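Local coordinates for protein CAS6A (Thermus thermophilus, PDB 4C97) that probably cleaves CRISPR precursor RNA as a Cas6-family endoribonuclease in antiviral defence, at residues S119-F131 / T193-A207. The protein carries 1 engineered substitution. Numbering follows the deposited sequence. Where two conformers were deposited one is given.
Sequences SRDLALRFASPTF and TAGFVGRVVYHLPRA. With SO4 (sulfate ion), chain D.
Phe126 meets Phe196 and Val200 in the tight half of this contact, where antiparallel strands 121-127 and 199-203 pair inside the C-terminal sheet. With chi1 at -62°, its CG lies anti to the carbonyl carbon, which sets the ring alongside both on the face shared with Tyr202. The edge of Phe196 meets its face in an offset edge-to-face pair, centroids 5.8 Å apart and planes at 80°, while Phe126 CE2 touches Val200 CG2 at 3.8 Å. Tyr202 approaches from the opposite direction, its hydroxyl bonded to Pro142 O, and helix 144-158 covers this side through Val147. Between the Phe126-Gly198 and Thr130-Phe196 pairs the register shifts by two, a beta bulge. Farther on, Thr193 CG2 sits squarely over the Phe131 ring, 3.6 Å from its centroid, a CH-pi contact.

The face of Arg125, Arg199 and His203 is looser and more polar, though Ala123 and Val201 touch at its middle. Arg199 lays its guanidinium face on Ala123 CB and salt-bridges Glu241. His203 ND1 donates to Asp121 OD1 at 2.7 Å, and Arg178 also bridges that oxygen. Arg125 NH2 donates to sulfate O1 at 3.0 Å; with Arg237, which also binds this probable crystallisation ion, it could suit an RNA phosphate, though no RNA is bound here.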
loop_
_atom_site.group_PDB
_atom_site.type_symbol
_atom_site.label_atom_id
_atom_site.label_comp_id
_atom_site.label_asym_id
_atom_site.label_seq_id
_atom_site.Cartn_x
_atom_site.Cartn_y
_atom_site.Cartn_z
ATOM N N SER A 119 15.775 5.679 -11.581
ATOM C CA SER A 119 16.397 4.421 -11.888
ATOM C C SER A 119 15.504 3.686 -12.858
ATOM O O SER A 119 14.290 3.804 -12.785
ATOM C CB SER A 119 16.590 3.578 -10.624
ATOM O OG SER A 119 17.074 2.296 -10.992
ATOM N N ARG A 120 16.120 2.946 -13.768
ATOM C CA ARG A 120 15.408 2.064 -14.690
ATOM C C ARG A 120 14.853 0.831 -14.006
ATOM O O ARG A 120 13.971 0.173 -14.547
ATOM C CB ARG A 120 16.345 1.634 -15.812
ATOM C CG ARG A 120 16.806 2.780 -16.655
ATOM C CD ARG A 120 17.654 2.323 -17.806
ATOM N NE ARG A 120 17.488 3.231 -18.938
ATOM C CZ ARG A 120 18.350 4.171 -19.307
ATOM N NH1 ARG A 120 19.490 4.360 -18.649
ATOM N NH2 ARG A 120 18.067 4.925 -20.358
ATOM N N ASP A 121 15.355 0.535 -12.812
ATOM C CA ASP A 121 14.959 -0.655 -12.069
ATOM C C ASP A 121 14.063 -0.313 -10.888
ATOM O O ASP A 121 14.241 0.718 -10.223
ATOM C CB ASP A 121 16.171 -1.391 -11.514
ATOM C CG ASP A 121 17.081 -1.929 -12.589
ATOM O OD1 ASP A 121 16.582 -2.315 -13.664
ATOM O OD2 ASP A 121 18.306 -1.953 -12.337
ATOM N N LEU A 122 13.083 -1.167 -10.629
ATOM C CA LEU A 122 12.263 -1.035 -9.432
ATOM C C LEU A 122 12.008 -2.415 -8.848
ATOM O O LEU A 122 11.364 -3.269 -9.478
ATOM C CB LEU A 122 10.942 -0.318 -9.731
ATOM C CG LEU A 122 9.958 -0.250 -8.541
ATOM C CD1 LEU A 122 10.532 0.564 -7.391
ATOM C CD2 LEU A 122 8.625 0.263 -8.987
ATOM N N ALA A 123 12.558 -2.647 -7.662
ATOM C CA ALA A 123 12.345 -3.905 -6.959
ATOM C C ALA A 123 11.223 -3.704 -5.965
ATOM O O ALA A 123 11.332 -2.868 -5.082
ATOM C CB ALA A 123 13.599 -4.330 -6.233
ATOM N N LEU A 124 10.149 -4.459 -6.133
ATOM C CA LEU A 124 9.038 -4.416 -5.202
ATOM C C LEU A 124 8.925 -5.714 -4.453
ATOM O O LEU A 124 9.079 -6.803 -5.020
ATOM C CB LEU A 124 7.713 -4.152 -5.916
ATOM C CG LEU A 124 7.517 -2.770 -6.501
ATOM C CD1 LEU A 124 6.180 -2.711 -7.209
ATOM C CD2 LEU A 124 7.594 -1.712 -5.394
ATOM N N ARG A 125 8.649 -5.579 -3.165
ATOM C CA ARG A 125 8.285 -6.714 -2.341
ATOM C C ARG A 125 6.801 -6.648 -2.056
ATOM O O ARG A 125 6.274 -5.640 -1.557
ATOM C CB ARG A 125 9.067 -6.791 -1.028
ATOM C CG ARG A 125 8.712 -8.060 -0.240
ATOM C CD ARG A 125 9.664 -8.380 0.885
ATOM N NE ARG A 125 9.326 -7.653 2.105
ATOM C CZ ARG A 125 8.402 -8.037 2.983
ATOM N NH1 ARG A 125 7.701 -9.148 2.798
ATOM N NH2 ARG A 125 8.180 -7.301 4.057
ATOM N N PHE A 126 6.130 -7.732 -2.400
ATOM C CA PHE A 126 4.706 -7.896 -2.171
ATOM C C PHE A 126 4.584 -8.698 -0.895
ATOM O O PHE A 126 4.908 -9.892 -0.844
ATOM C CB PHE A 126 4.068 -8.615 -3.366
ATOM C CG PHE A 126 4.196 -7.845 -4.661
ATOM C CD1 PHE A 126 3.260 -6.889 -5.007
ATOM C CD2 PHE A 126 5.293 -8.027 -5.502
ATOM C CE1 PHE A 126 3.377 -6.175 -6.172
ATOM C CE2 PHE A 126 5.406 -7.317 -6.654
ATOM C CZ PHE A 126 4.467 -6.377 -6.993
ATOM N N ALA A 127 4.139 -7.998 0.147
ATOM C CA ALA A 127 4.190 -8.487 1.521
ATOM C C ALA A 127 2.870 -9.091 1.982
ATOM O O ALA A 127 2.814 -9.722 3.039
ATOM C CB ALA A 127 4.612 -7.363 2.472
ATOM N N SER A 128 1.800 -8.847 1.233
ATOM C CA SER A 128 0.541 -9.548 1.464
ATOM C C SER A 128 -0.015 -9.906 0.098
ATOM O O SER A 128 0.412 -9.351 -0.907
ATOM C CB SER A 128 -0.426 -8.683 2.256
ATOM O OG SER A 128 -1.037 -7.729 1.424
ATOM N N PRO A 129 -0.981 -10.826 0.043
ATOM C CA PRO A 129 -1.393 -11.304 -1.285
ATOM C C PRO A 129 -1.904 -10.174 -2.176
ATOM O O PRO A 129 -2.715 -9.357 -1.745
ATOM C CB PRO A 129 -2.494 -12.323 -0.956
ATOM C CG PRO A 129 -2.127 -12.813 0.421
ATOM C CD PRO A 129 -1.640 -11.573 1.130
ATOM N N THR A 130 -1.400 -10.132 -3.401
ATOM C CA THR A 130 -1.643 -9.038 -4.327
ATOM C C THR A 130 -2.328 -9.562 -5.576
ATOM O O THR A 130 -1.890 -10.562 -6.168
ATOM C CB THR A 130 -0.309 -8.354 -4.681
ATOM O OG1 THR A 130 0.325 -7.853 -3.487
ATOM C CG2 THR A 130 -0.518 -7.223 -5.648
ATOM N N PHE A 131 -3.417 -8.912 -5.976
ATOM C CA PHE A 131 -4.176 -9.331 -7.143
ATOM C C PHE A 131 -4.894 -8.155 -7.794
ATOM O O PHE A 131 -4.930 -7.033 -7.247
ATOM C CB PHE A 131 -5.145 -10.485 -6.794
ATOM C CG PHE A 131 -6.143 -10.147 -5.709
ATOM C CD1 PHE A 131 -7.369 -9.594 -6.035
ATOM C CD2 PHE A 131 -5.864 -10.403 -4.372
ATOM C CE1 PHE A 131 -8.300 -9.294 -5.047
ATOM C CE2 PHE A 131 -6.800 -10.090 -3.385
ATOM C CZ PHE A 131 -7.997 -9.537 -3.733
ATOM N N THR A 193 -10.045 -16.627 -5.215
ATOM C CA THR A 193 -9.037 -15.609 -5.426
ATOM C C THR A 193 -7.771 -15.945 -4.669
ATOM O O THR A 193 -7.819 -16.268 -3.492
ATOM C CB THR A 193 -9.547 -14.244 -4.945
ATOM O OG1 THR A 193 -10.713 -13.889 -5.690
ATOM C CG2 THR A 193 -8.490 -13.148 -5.105
ATOM N N ALA A 194 -6.640 -15.890 -5.370
ATOM C CA ALA A 194 -5.339 -15.918 -4.719
ATOM C C ALA A 194 -4.609 -14.627 -5.041
ATOM O O ALA A 194 -5.015 -13.875 -5.936
ATOM C CB ALA A 194 -4.522 -17.115 -5.168
ATOM N N GLY A 195 -3.568 -14.339 -4.266
ATOM C CA GLY A 195 -2.730 -13.195 -4.529
ATOM C C GLY A 195 -1.259 -13.519 -4.401
ATOM O O GLY A 195 -0.859 -14.381 -3.622
ATOM N N PHE A 196 -0.451 -12.830 -5.201
ATOM C CA PHE A 196 0.996 -13.014 -5.186
ATOM C C PHE A 196 1.658 -12.401 -3.962
ATOM O O PHE A 196 1.315 -11.292 -3.550
ATOM C CB PHE A 196 1.603 -12.361 -6.419
ATOM C CG PHE A 196 3.088 -12.595 -6.562
ATOM C CD1 PHE A 196 3.551 -13.767 -7.115
ATOM C CD2 PHE A 196 4.011 -11.634 -6.169
ATOM C CE1 PHE A 196 4.904 -13.986 -7.251
ATOM C CE2 PHE A 196 5.367 -11.857 -6.314
ATOM C CZ PHE A 196 5.810 -13.011 -6.853
ATOM N N VAL A 197 2.621 -13.138 -3.417
ATOM C CA VAL A 197 3.527 -12.666 -2.379
ATOM C C VAL A 197 4.936 -13.023 -2.801
ATOM O O VAL A 197 5.188 -14.159 -3.265
ATOM C CB VAL A 197 3.204 -13.317 -1.017
ATOM C CG1 VAL A 197 4.218 -12.957 0.039
ATOM C CG2 VAL A 197 1.821 -12.874 -0.544
ATOM N N GLY A 198 5.868 -12.082 -2.615
ATOM C CA GLY A 198 7.226 -12.312 -3.082
ATOM C C GLY A 198 7.893 -11.047 -3.589
ATOM O O GLY A 198 7.536 -9.962 -3.181
ATOM N N ARG A 199 8.873 -11.209 -4.472
ATOM C CA ARG A 199 9.663 -10.082 -4.935
ATOM C C ARG A 199 9.722 -10.081 -6.448
ATOM O O ARG A 199 9.978 -11.128 -7.069
ATOM C CB ARG A 199 11.078 -10.186 -4.366
ATOM C CG ARG A 199 12.029 -9.098 -4.784
ATOM C CD ARG A 199 13.353 -9.300 -4.043
ATOM N NE ARG A 199 14.281 -8.185 -4.186
ATOM C CZ ARG A 199 15.090 -8.023 -5.221
ATOM N NH1 ARG A 199 15.070 -8.898 -6.213
ATOM N NH2 ARG A 199 15.913 -6.984 -5.268
ATOM N N VAL A 200 9.494 -8.910 -7.038
ATOM C CA VAL A 200 9.647 -8.767 -8.483
ATOM C C VAL A 200 10.543 -7.558 -8.758
ATOM O O VAL A 200 10.377 -6.516 -8.139
ATOM C CB VAL A 200 8.282 -8.572 -9.179
ATOM C CG1 VAL A 200 8.489 -8.508 -10.682
ATOM C CG2 VAL A 200 7.318 -9.706 -8.828
ATOM N N VAL A 201 11.497 -7.715 -9.682
ATOM C CA VAL A 201 12.277 -6.569 -10.136
ATOM C C VAL A 201 11.841 -6.196 -11.556
ATOM O O VAL A 201 11.988 -6.973 -12.491
ATOM C CB VAL A 201 13.778 -6.844 -10.075
ATOM C CG1 VAL A 201 14.552 -5.588 -10.460
ATOM C CG2 VAL A 201 14.184 -7.316 -8.679
ATOM N N TYR A 202 11.308 -4.989 -11.668
ATOM C CA TYR A 202 10.865 -4.375 -12.916
ATOM C C TYR A 202 11.985 -3.555 -13.505
ATOM O O TYR A 202 12.816 -3.001 -12.779
ATOM C CB TYR A 202 9.635 -3.481 -12.670
ATOM C CG TYR A 202 8.501 -4.289 -12.087
ATOM C CD1 TYR A 202 7.657 -5.021 -12.910
ATOM C CD2 TYR A 202 8.316 -4.364 -10.714
ATOM C CE1 TYR A 202 6.648 -5.793 -12.382
ATOM C CE2 TYR A 202 7.303 -5.130 -10.168
ATOM C CZ TYR A 202 6.474 -5.848 -11.018
ATOM O OH TYR A 202 5.487 -6.644 -10.516
ATOM N N HIS A 203 12.017 -3.494 -14.830
ATOM C CA HIS A 203 13.062 -2.773 -15.513
ATOM C C HIS A 203 12.473 -2.103 -16.734
ATOM O O HIS A 203 11.777 -2.758 -17.524
ATOM C CB HIS A 203 14.154 -3.729 -15.930
ATOM C CG HIS A 203 15.172 -3.102 -16.816
ATOM N ND1 HIS A 203 16.082 -2.183 -16.350
ATOM C CD2 HIS A 203 15.417 -3.245 -18.136
ATOM C CE1 HIS A 203 16.855 -1.788 -17.346
ATOM N NE2 HIS A 203 16.467 -2.417 -18.445
ATOM N N LEU A 204 12.754 -0.814 -16.888
ATOM C CA LEU A 204 12.279 -0.036 -18.026
ATOM C C LEU A 204 13.436 0.272 -18.975
ATOM O O LEU A 204 14.267 1.155 -18.700
ATOM C CB LEU A 204 11.637 1.270 -17.545
ATOM C CG LEU A 204 11.124 2.205 -18.640
ATOM C CD1 LEU A 204 10.255 1.480 -19.646
ATOM C CD2 LEU A 204 10.367 3.383 -18.036
ATOM N N PRO A 205 13.508 -0.459 -20.098
ATOM C CA PRO A 205 14.592 -0.229 -21.050
ATOM C C PRO A 205 14.548 1.177 -21.594
ATOM O O PRO A 205 13.467 1.694 -21.897
ATOM C CB PRO A 205 14.293 -1.230 -22.177
ATOM C CG PRO A 205 13.433 -2.260 -21.551
ATOM C CD PRO A 205 12.620 -1.552 -20.519
ATOM N N ARG A 206 15.734 1.744 -21.752
ATOM C CA ARG A 206 15.950 3.073 -22.319
ATOM C C ARG A 206 15.068 4.139 -21.709
ATOM O O ARG A 206 14.633 5.059 -22.401
ATOM C CB ARG A 206 15.751 3.054 -23.838
ATOM C CG ARG A 206 16.591 2.016 -24.573
ATOM C CD ARG A 206 18.079 2.437 -24.750
ATOM N NE ARG A 206 18.310 3.577 -25.650
ATOM C CZ ARG A 206 18.662 4.807 -25.269
ATOM N NH1 ARG A 206 18.815 5.114 -23.986
ATOM N NH2 ARG A 206 18.860 5.747 -26.186
ATOM N N ALA A 207 14.803 4.033 -20.411
ATOM C CA ALA A 207 14.030 5.069 -19.744
ATOM C C ALA A 207 14.683 6.430 -19.908
ATOM O O ALA A 207 15.883 6.582 -19.701
ATOM C CB ALA A 207 13.882 4.766 -18.251
HETATM S S SO4 D . 6.028 -8.455 6.925
HETATM O O1 SO4 D . 6.274 -7.116 6.410
HETATM O O2 SO4 D . 6.303 -9.407 5.846
HETATM O O3 SO4 D . 6.925 -8.719 8.043
HETATM O O4 SO4 D . 4.658 -8.674 7.373
#